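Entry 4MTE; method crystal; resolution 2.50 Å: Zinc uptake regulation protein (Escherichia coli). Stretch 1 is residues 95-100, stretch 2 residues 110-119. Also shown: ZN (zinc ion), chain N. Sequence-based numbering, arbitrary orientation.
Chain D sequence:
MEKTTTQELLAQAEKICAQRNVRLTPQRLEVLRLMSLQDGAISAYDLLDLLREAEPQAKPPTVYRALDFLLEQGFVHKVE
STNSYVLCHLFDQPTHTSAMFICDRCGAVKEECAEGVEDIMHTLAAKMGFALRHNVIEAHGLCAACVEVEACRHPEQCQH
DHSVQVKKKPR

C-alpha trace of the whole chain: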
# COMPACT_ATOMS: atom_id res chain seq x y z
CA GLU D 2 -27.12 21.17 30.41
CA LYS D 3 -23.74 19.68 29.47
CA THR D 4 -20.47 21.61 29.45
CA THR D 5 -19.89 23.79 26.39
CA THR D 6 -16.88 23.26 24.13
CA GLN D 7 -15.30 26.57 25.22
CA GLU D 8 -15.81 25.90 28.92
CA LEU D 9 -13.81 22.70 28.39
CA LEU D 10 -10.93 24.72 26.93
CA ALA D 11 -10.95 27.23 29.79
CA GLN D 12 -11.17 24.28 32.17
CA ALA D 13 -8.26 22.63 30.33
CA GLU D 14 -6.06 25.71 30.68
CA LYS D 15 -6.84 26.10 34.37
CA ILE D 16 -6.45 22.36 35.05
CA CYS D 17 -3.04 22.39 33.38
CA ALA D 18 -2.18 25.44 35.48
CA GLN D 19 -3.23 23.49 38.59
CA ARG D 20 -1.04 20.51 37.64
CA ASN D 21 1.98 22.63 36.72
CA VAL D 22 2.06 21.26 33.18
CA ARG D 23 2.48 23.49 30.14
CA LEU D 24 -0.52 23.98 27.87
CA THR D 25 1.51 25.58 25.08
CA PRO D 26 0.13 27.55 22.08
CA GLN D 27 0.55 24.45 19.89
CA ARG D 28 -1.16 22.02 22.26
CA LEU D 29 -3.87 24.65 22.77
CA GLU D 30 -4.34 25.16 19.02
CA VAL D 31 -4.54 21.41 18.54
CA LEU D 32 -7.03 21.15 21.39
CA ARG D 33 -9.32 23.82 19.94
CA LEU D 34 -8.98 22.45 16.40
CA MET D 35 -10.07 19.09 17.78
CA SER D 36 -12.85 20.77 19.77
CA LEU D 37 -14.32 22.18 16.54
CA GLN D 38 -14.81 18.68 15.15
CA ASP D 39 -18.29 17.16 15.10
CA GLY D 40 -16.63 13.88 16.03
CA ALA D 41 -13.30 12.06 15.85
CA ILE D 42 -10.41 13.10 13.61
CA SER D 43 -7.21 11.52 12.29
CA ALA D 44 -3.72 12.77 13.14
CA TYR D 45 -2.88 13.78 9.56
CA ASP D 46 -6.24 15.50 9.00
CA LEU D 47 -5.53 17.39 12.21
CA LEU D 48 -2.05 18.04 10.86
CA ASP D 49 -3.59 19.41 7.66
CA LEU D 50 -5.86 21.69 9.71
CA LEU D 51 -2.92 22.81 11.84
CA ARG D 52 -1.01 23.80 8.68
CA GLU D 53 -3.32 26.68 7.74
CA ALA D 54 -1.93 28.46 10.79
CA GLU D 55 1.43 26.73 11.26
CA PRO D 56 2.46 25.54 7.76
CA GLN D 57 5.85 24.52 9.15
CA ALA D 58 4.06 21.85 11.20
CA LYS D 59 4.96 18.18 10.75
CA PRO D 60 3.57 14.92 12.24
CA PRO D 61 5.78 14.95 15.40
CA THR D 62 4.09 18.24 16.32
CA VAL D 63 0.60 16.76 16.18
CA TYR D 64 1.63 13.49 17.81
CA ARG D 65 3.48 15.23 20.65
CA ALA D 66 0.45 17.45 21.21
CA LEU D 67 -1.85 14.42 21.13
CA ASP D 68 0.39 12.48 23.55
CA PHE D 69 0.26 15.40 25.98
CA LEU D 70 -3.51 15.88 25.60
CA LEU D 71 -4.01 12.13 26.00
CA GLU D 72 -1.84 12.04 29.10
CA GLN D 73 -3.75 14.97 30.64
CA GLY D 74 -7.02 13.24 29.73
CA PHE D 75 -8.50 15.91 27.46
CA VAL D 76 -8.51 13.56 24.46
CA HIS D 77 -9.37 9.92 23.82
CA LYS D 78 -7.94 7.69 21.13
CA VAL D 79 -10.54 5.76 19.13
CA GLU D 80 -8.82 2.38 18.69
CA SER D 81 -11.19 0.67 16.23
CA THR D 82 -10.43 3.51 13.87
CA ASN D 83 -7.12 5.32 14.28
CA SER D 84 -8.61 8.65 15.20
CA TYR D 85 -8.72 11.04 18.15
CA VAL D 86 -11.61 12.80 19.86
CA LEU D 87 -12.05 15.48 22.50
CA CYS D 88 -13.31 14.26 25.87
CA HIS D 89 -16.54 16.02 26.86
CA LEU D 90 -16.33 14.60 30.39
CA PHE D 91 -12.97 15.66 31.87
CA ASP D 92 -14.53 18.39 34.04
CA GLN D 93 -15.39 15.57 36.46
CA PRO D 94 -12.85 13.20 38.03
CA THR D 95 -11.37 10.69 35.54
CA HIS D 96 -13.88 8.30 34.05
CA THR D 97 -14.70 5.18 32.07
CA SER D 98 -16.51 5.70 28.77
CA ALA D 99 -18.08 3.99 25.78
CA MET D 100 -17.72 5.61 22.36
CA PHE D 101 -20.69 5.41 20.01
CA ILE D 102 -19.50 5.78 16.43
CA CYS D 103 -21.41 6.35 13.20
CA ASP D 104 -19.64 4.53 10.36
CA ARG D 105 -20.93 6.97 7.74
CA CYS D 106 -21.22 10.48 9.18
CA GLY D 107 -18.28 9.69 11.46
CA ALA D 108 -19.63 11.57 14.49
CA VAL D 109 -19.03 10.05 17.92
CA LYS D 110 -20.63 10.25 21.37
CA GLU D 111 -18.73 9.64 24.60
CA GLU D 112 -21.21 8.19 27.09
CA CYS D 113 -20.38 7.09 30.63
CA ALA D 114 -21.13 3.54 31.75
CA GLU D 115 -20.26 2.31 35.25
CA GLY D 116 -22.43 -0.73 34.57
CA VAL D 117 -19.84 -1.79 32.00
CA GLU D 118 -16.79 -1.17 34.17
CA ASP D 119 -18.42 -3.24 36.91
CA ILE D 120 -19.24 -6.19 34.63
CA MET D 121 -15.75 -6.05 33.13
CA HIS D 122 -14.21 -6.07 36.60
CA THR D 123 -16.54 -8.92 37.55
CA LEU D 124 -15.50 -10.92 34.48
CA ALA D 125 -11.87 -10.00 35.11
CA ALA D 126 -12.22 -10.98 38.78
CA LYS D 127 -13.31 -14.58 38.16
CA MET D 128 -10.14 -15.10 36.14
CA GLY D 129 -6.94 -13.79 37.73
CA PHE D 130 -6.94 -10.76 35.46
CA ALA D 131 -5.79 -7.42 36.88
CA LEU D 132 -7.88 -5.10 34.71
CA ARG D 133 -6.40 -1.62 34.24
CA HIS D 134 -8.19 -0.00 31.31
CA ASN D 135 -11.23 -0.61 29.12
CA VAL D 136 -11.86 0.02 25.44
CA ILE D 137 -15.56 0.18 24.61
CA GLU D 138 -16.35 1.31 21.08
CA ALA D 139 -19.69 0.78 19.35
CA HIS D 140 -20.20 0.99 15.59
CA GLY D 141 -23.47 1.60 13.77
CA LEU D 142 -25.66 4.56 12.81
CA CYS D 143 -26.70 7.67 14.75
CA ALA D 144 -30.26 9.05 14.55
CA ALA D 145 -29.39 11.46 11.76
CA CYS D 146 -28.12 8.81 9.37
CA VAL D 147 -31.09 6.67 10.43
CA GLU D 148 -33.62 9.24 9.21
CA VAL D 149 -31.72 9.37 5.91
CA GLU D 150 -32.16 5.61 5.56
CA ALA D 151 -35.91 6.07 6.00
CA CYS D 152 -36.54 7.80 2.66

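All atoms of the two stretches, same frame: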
# COMPACT_ATOMS: atom_id res chain seq x y z
N THR D 95 -11.59 11.62 36.65
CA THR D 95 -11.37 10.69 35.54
C THR D 95 -12.42 9.58 35.50
O THR D 95 -12.96 9.18 36.54
CB THR D 95 -9.96 10.07 35.60
OG1 THR D 95 -9.75 9.47 36.89
CG2 THR D 95 -8.91 11.14 35.36
N HIS D 96 -12.69 9.08 34.30
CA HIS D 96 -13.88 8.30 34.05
C HIS D 96 -13.63 7.10 33.15
O HIS D 96 -12.57 6.98 32.53
CB HIS D 96 -14.91 9.20 33.36
CG HIS D 96 -14.41 9.82 32.10
ND1 HIS D 96 -13.51 10.87 32.10
CD2 HIS D 96 -14.65 9.54 30.80
CE1 HIS D 96 -13.24 11.21 30.86
NE2 HIS D 96 -13.91 10.42 30.05
N THR D 97 -14.62 6.21 33.10
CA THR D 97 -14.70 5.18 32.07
C THR D 97 -15.72 5.67 31.06
O THR D 97 -16.62 6.43 31.41
CB THR D 97 -15.15 3.82 32.63
OG1 THR D 97 -15.16 2.85 31.58
CG2 THR D 97 -16.54 3.92 33.26
N SER D 98 -15.59 5.24 29.81
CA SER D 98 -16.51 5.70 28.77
C SER D 98 -16.66 4.70 27.64
O SER D 98 -15.78 3.89 27.38
CB SER D 98 -16.02 7.02 28.19
OG SER D 98 -14.81 6.85 27.46
N ALA D 99 -17.81 4.77 26.98
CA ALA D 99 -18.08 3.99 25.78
C ALA D 99 -18.32 4.96 24.63
O ALA D 99 -19.13 5.87 24.74
CB ALA D 99 -19.29 3.09 26.00
N MET D 100 -17.60 4.76 23.54
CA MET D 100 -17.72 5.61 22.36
C MET D 100 -18.74 5.02 21.40
O MET D 100 -18.63 3.85 21.02
CB MET D 100 -16.37 5.74 21.66
CG MET D 100 -15.30 6.40 22.51
SD MET D 100 -15.63 8.14 22.79
CE MET D 100 -14.39 8.52 24.02
N LYS D 110 -20.16 9.82 20.05
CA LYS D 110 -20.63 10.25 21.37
C LYS D 110 -19.91 9.49 22.48
O LYS D 110 -19.92 8.26 22.50
CB LYS D 110 -22.14 10.06 21.50
CG LYS D 110 -22.96 11.32 21.27
CD LYS D 110 -22.94 12.25 22.48
CE LYS D 110 -23.79 11.71 23.62
NZ LYS D 110 -23.96 12.70 24.72
N GLU D 111 -19.28 10.24 23.39
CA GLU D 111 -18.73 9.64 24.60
C GLU D 111 -19.83 9.59 25.66
O GLU D 111 -20.35 10.63 26.06
CB GLU D 111 -17.53 10.42 25.15
CG GLU D 111 -16.82 9.63 26.24
CD GLU D 111 -15.68 10.34 26.96
OE1 GLU D 111 -15.13 9.72 27.88
OE2 GLU D 111 -15.31 11.48 26.65
N GLU D 112 -20.18 8.38 26.09
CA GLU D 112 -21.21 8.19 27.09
C GLU D 112 -20.69 7.32 28.23
O GLU D 112 -20.15 6.24 28.00
CB GLU D 112 -22.46 7.56 26.46
CG GLU D 112 -22.88 8.23 25.16
CD GLU D 112 -24.37 8.13 24.90
OE1 GLU D 112 -25.17 8.42 25.82
OE2 GLU D 112 -24.75 7.77 23.76
N CYS D 113 -20.86 7.80 29.46
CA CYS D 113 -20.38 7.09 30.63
C CYS D 113 -21.13 5.77 30.80
O CYS D 113 -22.23 5.60 30.27
CB CYS D 113 -20.56 7.95 31.88
SG CYS D 113 -19.82 7.24 33.37
N ALA D 114 -20.53 4.85 31.54
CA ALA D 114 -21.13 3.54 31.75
C ALA D 114 -20.39 2.79 32.86
O ALA D 114 -19.45 2.04 32.60
CB ALA D 114 -21.11 2.72 30.46
N GLU D 115 -20.83 3.00 34.10
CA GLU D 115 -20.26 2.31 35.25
C GLU D 115 -20.67 0.84 35.20
O GLU D 115 -19.92 -0.05 35.60
CB GLU D 115 -20.74 2.94 36.55
CG GLU D 115 -20.53 4.45 36.63
CD GLU D 115 -19.07 4.84 36.58
OE1 GLU D 115 -18.23 4.09 37.12
OE2 GLU D 115 -18.75 5.89 35.98
N GLY D 116 -21.88 0.61 34.68
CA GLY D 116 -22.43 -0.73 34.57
C GLY D 116 -21.56 -1.64 33.72
O GLY D 116 -21.62 -2.86 33.85
N VAL D 117 -20.76 -1.04 32.85
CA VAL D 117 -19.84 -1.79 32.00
C VAL D 117 -18.56 -2.09 32.76
O VAL D 117 -18.10 -3.23 32.80
CB VAL D 117 -19.50 -1.00 30.72
CG1 VAL D 117 -18.44 -1.73 29.89
CG2 VAL D 117 -20.76 -0.77 29.90
N GLU D 118 -17.99 -1.05 33.36
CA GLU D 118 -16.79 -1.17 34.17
C GLU D 118 -16.96 -2.27 35.22
O GLU D 118 -16.07 -3.11 35.41
CB GLU D 118 -16.51 0.17 34.87
CG GLU D 118 -15.19 0.24 35.63
CD GLU D 118 -14.02 0.67 34.76
OE1 GLU D 118 -14.18 0.72 33.52
OE2 GLU D 118 -12.94 0.96 35.31
N ASP D 119 -18.11 -2.26 35.88
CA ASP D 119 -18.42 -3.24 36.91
C ASP D 119 -18.43 -4.67 36.36
O ASP D 119 -17.80 -5.56 36.92
CB ASP D 119 -19.77 -2.93 37.56
CG ASP D 119 -19.72 -1.70 38.44
OD1 ASP D 119 -18.80 -0.87 38.27
OD2 ASP D 119 -20.61 -1.55 39.31
ZN ZN N . -13.86 11.19 28.19

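The two stretches are joined by a short antiparallel β-pairing that is reinforced at one side chain pair by a shared zinc ion and, beyond the strands, by a hydrogen bond from a loop threonine to a helical glutamate. Together these contacts bury 503 Å² of surface, summed over both sides.

The backbone pairing centres on Ala-99 and Glu-112. Ala-99 N donates to Glu-112 O at 2.9 Å, and Glu-112 N donates to Ala-99 O at 3.0 Å; both bonds are nearly straight, with angles at the hydrogen of 167° and 168°. The next pair, Met-100 and Glu-111, is a non-hydrogen-bonded one, in which the CA atoms of the two residues approach to 4.7 Å. Beside it, Met-100 CA lies 3.4 Å from Lys-110 O in a CA-H...O contact.

Met-100 and Glu-111 project from the same face of the sheet. Glu-111 is buried, an unusual setting for a carboxylate, but its charge is met by the metal: OE1 and OE2 of Glu-111 bind ZN at 2.0 and 2.1 Å. Its chi1 and chi2 are both t, so the side chain is extended and carries the carboxylate to the ion. His-96 supplies a further ligand, its NE2 lying 2.0 Å from ZN, and two more atoms come from elsewhere in the structure. The CA-to-CB bond of His-96 points sideways, yet the imidazole reaches the site and meets Glu-111 OE1 at its edge. The 2.6 Å between His-96 NE2 and Glu-111 OE1 reflects their common metal and is not a hydrogen bond. Met-100 packs against the aliphatic part of the same glutamate, with Met-100 CE 3.5 Å from Glu-111 CG, so one side chain offers both a nonpolar surface and a metal-binding end.

On the other face, the small methyl of buried Ala-99 is paired with Glu-112, whose side chain starts on that face but whose end leads away from the first stretch; the residue is partly exposed.

Before the strand, Thr-97 points toward the second stretch and has 100 Å² covered by it. Both ends of its branched side chain are used: Thr-97 OG1 donates to Glu-118 OE1 at 3.0 Å, while Thr-97 CG2 rests 3.5 Å from Ala-114 O. Ala-114 is the N-cap residue, and the helix that follows turns Glu-118 toward the threonine, extending the contact past the sheet.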